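Local coordinates for protein A-adding tRNA nucleotidyltransferase (Aquifex aeolicus, PDB 4WBY) that adds the terminal adenosine to tRNA ending in CC, using ATP and magnesium to complete the CCA 3' end, at residues Arg118-Asn123 with Leu168-Phe173. Numbering follows the deposited sequence.
With SO4 (sulfate ion), chain D.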
loop_
_atom_site.group_PDB
_atom_site.type_symbol
_atom_site.label_atom_id
_atom_site.label_comp_id
_atom_site.label_asym_id
_atom_site.label_seq_id
_atom_site.Cartn_x
_atom_site.Cartn_y
_atom_site.Cartn_z
ATOM N N ARG A 118 -19.429 -6.435 -2.973
ATOM C CA ARG A 118 -18.133 -5.767 -2.805
ATOM C C ARG A 118 -18.078 -4.936 -1.518
ATOM O O ARG A 118 -19.018 -4.971 -0.724
ATOM C CB ARG A 118 -17.838 -4.926 -4.045
ATOM C CG ARG A 118 -17.493 -5.831 -5.230
ATOM C CD ARG A 118 -17.647 -5.181 -6.583
ATOM N NE ARG A 118 -17.527 -6.198 -7.626
ATOM C CZ ARG A 118 -16.401 -6.482 -8.273
ATOM N NH1 ARG A 118 -15.293 -5.802 -7.999
ATOM N NH2 ARG A 118 -16.392 -7.433 -9.211
ATOM N N ASP A 119 -16.986 -4.217 -1.259
ATOM C CA ASP A 119 -16.867 -3.654 0.090
ATOM C C ASP A 119 -17.596 -2.313 0.308
ATOM O O ASP A 119 -18.421 -2.217 1.223
ATOM C CB ASP A 119 -15.396 -3.533 0.534
ATOM C CG ASP A 119 -14.471 -2.867 -0.492
ATOM O OD1 ASP A 119 -14.909 -2.256 -1.490
ATOM O OD2 ASP A 119 -13.245 -2.947 -0.250
ATOM N N PHE A 120 -17.327 -1.306 -0.518
ATOM C CA PHE A 120 -17.851 0.040 -0.280
ATOM C C PHE A 120 -18.487 0.589 -1.539
ATOM O O PHE A 120 -18.141 0.165 -2.645
ATOM C CB PHE A 120 -16.734 0.958 0.231
ATOM C CG PHE A 120 -15.975 0.353 1.364
ATOM C CD1 PHE A 120 -16.612 0.120 2.576
ATOM C CD2 PHE A 120 -14.654 -0.046 1.210
ATOM C CE1 PHE A 120 -15.947 -0.490 3.626
ATOM C CE2 PHE A 120 -13.976 -0.652 2.259
ATOM C CZ PHE A 120 -14.628 -0.884 3.468
ATOM N N THR A 121 -19.432 1.514 -1.378
ATOM C CA THR A 121 -20.216 1.955 -2.526
ATOM C C THR A 121 -19.343 2.545 -3.629
ATOM O O THR A 121 -19.636 2.361 -4.813
ATOM C CB THR A 121 -21.289 2.983 -2.135
ATOM O OG1 THR A 121 -20.666 4.129 -1.550
ATOM C CG2 THR A 121 -22.293 2.378 -1.142
ATOM N N ILE A 122 -18.263 3.227 -3.263
ATOM C CA ILE A 122 -17.438 3.855 -4.286
ATOM C C ILE A 122 -16.643 2.816 -5.076
ATOM O O ILE A 122 -16.102 3.133 -6.135
ATOM C CB ILE A 122 -16.479 4.915 -3.700
ATOM C CG1 ILE A 122 -15.484 4.287 -2.715
ATOM C CG2 ILE A 122 -17.268 6.082 -3.089
ATOM C CD1 ILE A 122 -14.364 5.234 -2.286
ATOM N N ASN A 123 -16.596 1.582 -4.569
ATOM C CA ASN A 123 -15.913 0.471 -5.241
ATOM C C ASN A 123 -16.866 -0.502 -5.925
ATOM O O ASN A 123 -16.446 -1.564 -6.409
ATOM C CB ASN A 123 -15.052 -0.308 -4.241
ATOM C CG ASN A 123 -13.942 0.527 -3.659
ATOM O OD1 ASN A 123 -13.516 1.519 -4.252
ATOM N ND2 ASN A 123 -13.458 0.128 -2.483
ATOM N N LEU A 168 -10.391 -2.794 8.350
ATOM C CA LEU A 168 -9.118 -2.179 7.987
ATOM C C LEU A 168 -9.193 -1.525 6.607
ATOM O O LEU A 168 -8.651 -0.432 6.409
ATOM C CB LEU A 168 -7.978 -3.210 8.030
ATOM C CG LEU A 168 -7.642 -3.837 9.386
ATOM C CD1 LEU A 168 -6.426 -4.742 9.242
ATOM C CD2 LEU A 168 -7.414 -2.792 10.469
ATOM N N ARG A 169 -9.851 -2.188 5.654
ATOM C CA ARG A 169 -9.941 -1.647 4.294
ATOM C C ARG A 169 -10.665 -0.301 4.291
ATOM O O ARG A 169 -10.272 0.612 3.564
ATOM C CB ARG A 169 -10.668 -2.616 3.360
ATOM C CG ARG A 169 -9.932 -3.916 3.110
ATOM C CD ARG A 169 -10.704 -4.821 2.152
ATOM N NE ARG A 169 -11.019 -4.176 0.885
ATOM C CZ ARG A 169 -10.256 -4.238 -0.203
ATOM N NH1 ARG A 169 -9.109 -4.910 -0.184
ATOM N NH2 ARG A 169 -10.639 -3.619 -1.314
ATOM N N ALA A 170 -11.712 -0.179 5.107
ATOM C CA ALA A 170 -12.458 1.080 5.186
ATOM C C ALA A 170 -11.536 2.225 5.554
ATOM O O ALA A 170 -11.633 3.329 5.006
ATOM C CB ALA A 170 -13.592 0.978 6.199
ATOM N N LEU A 171 -10.635 1.956 6.492
ATOM C CA LEU A 171 -9.744 2.988 6.991
ATOM C C LEU A 171 -8.645 3.291 5.974
ATOM O O LEU A 171 -8.206 4.437 5.858
ATOM C CB LEU A 171 -9.161 2.559 8.343
ATOM C CG LEU A 171 -10.228 2.218 9.394
ATOM C CD1 LEU A 171 -9.597 1.913 10.749
ATOM C CD2 LEU A 171 -11.272 3.338 9.497
ATOM N N ARG A 172 -8.222 2.282 5.214
ATOM C CA ARG A 172 -7.264 2.530 4.132
ATOM C C ARG A 172 -7.862 3.473 3.081
ATOM O O ARG A 172 -7.220 4.449 2.683
ATOM C CB ARG A 172 -6.802 1.232 3.467
ATOM C CG ARG A 172 -5.963 1.479 2.209
ATOM C CD ARG A 172 -5.097 0.271 1.839
ATOM N NE ARG A 172 -5.860 -0.950 1.584
ATOM C CZ ARG A 172 -6.336 -1.312 0.399
ATOM N NH1 ARG A 172 -6.155 -0.541 -0.666
ATOM N NH2 ARG A 172 -6.996 -2.456 0.276
ATOM N N PHE A 173 -9.092 3.204 2.642
ATOM C CA PHE A 173 -9.695 4.081 1.641
ATOM C C PHE A 173 -10.022 5.454 2.222
ATOM O O PHE A 173 -9.829 6.466 1.542
ATOM C CB PHE A 173 -10.939 3.438 1.020
ATOM C CG PHE A 173 -10.620 2.234 0.176
ATOM C CD1 PHE A 173 -9.761 2.342 -0.911
ATOM C CD2 PHE A 173 -11.148 0.993 0.480
ATOM C CE1 PHE A 173 -9.449 1.232 -1.692
ATOM C CE2 PHE A 173 -10.850 -0.115 -0.298
ATOM C CZ PHE A 173 -9.993 0.001 -1.385
HETATM S S SO4 D . -7.485 -0.949 -4.643
HETATM O O1 SO4 D . -8.863 -0.831 -5.154
HETATM O O2 SO4 D . -6.888 0.383 -4.655
HETATM O O3 SO4 D . -7.466 -1.505 -3.290
HETATM O O4 SO4 D . -6.735 -1.812 -5.550
#
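Asp119 meets Arg169 in the ATP-binding site, where the loop between helix 111-116 and strand 126-128 of the nucleotidyltransferase head domain faces helix 165-177; both residues bind ATP. A bend about the CG-CD bond of Arg169 (chi3 55°) turns NE and NH2 side-on to the carboxylate, and both nitrogens grip one oxygen: NE lies 2.8 Å from Asp119 OD2. The two side chains cross at about a right angle, with carboxylate and guanidinium planes 33° apart. The other oxygen, Asp119 OD1, faces back into its own loop and accepts from the backbone N of Phe120. Asn123 ND2 also donates to Asp119 OD1, at 3.0 Å and nearly straight. An alanine here removes both carboxylate oxygens and would probably set the Arg169 guanidinium free to swing and leave Asn123 ND2 without its acceptor on this loop. Beside the salt bridge, the Phe120 ring brings CZ to 3.5 Å from Ala170 CB, and meets Phe173 rim to rim, planes at 75°. Ile152 of strand 151-152 touches Phe120, Ala170 and Phe173. Asn123 OD1 is hydrogen-bonded to Arg35 NH1; Arg35, Arg172 and Arg176 also hold a sulfate, probably from the crystallisation liquor. Asn123 ND2 sits over one face of the Phe173 ring, toward the rim, 3.4 Å from CE2 of Phe173.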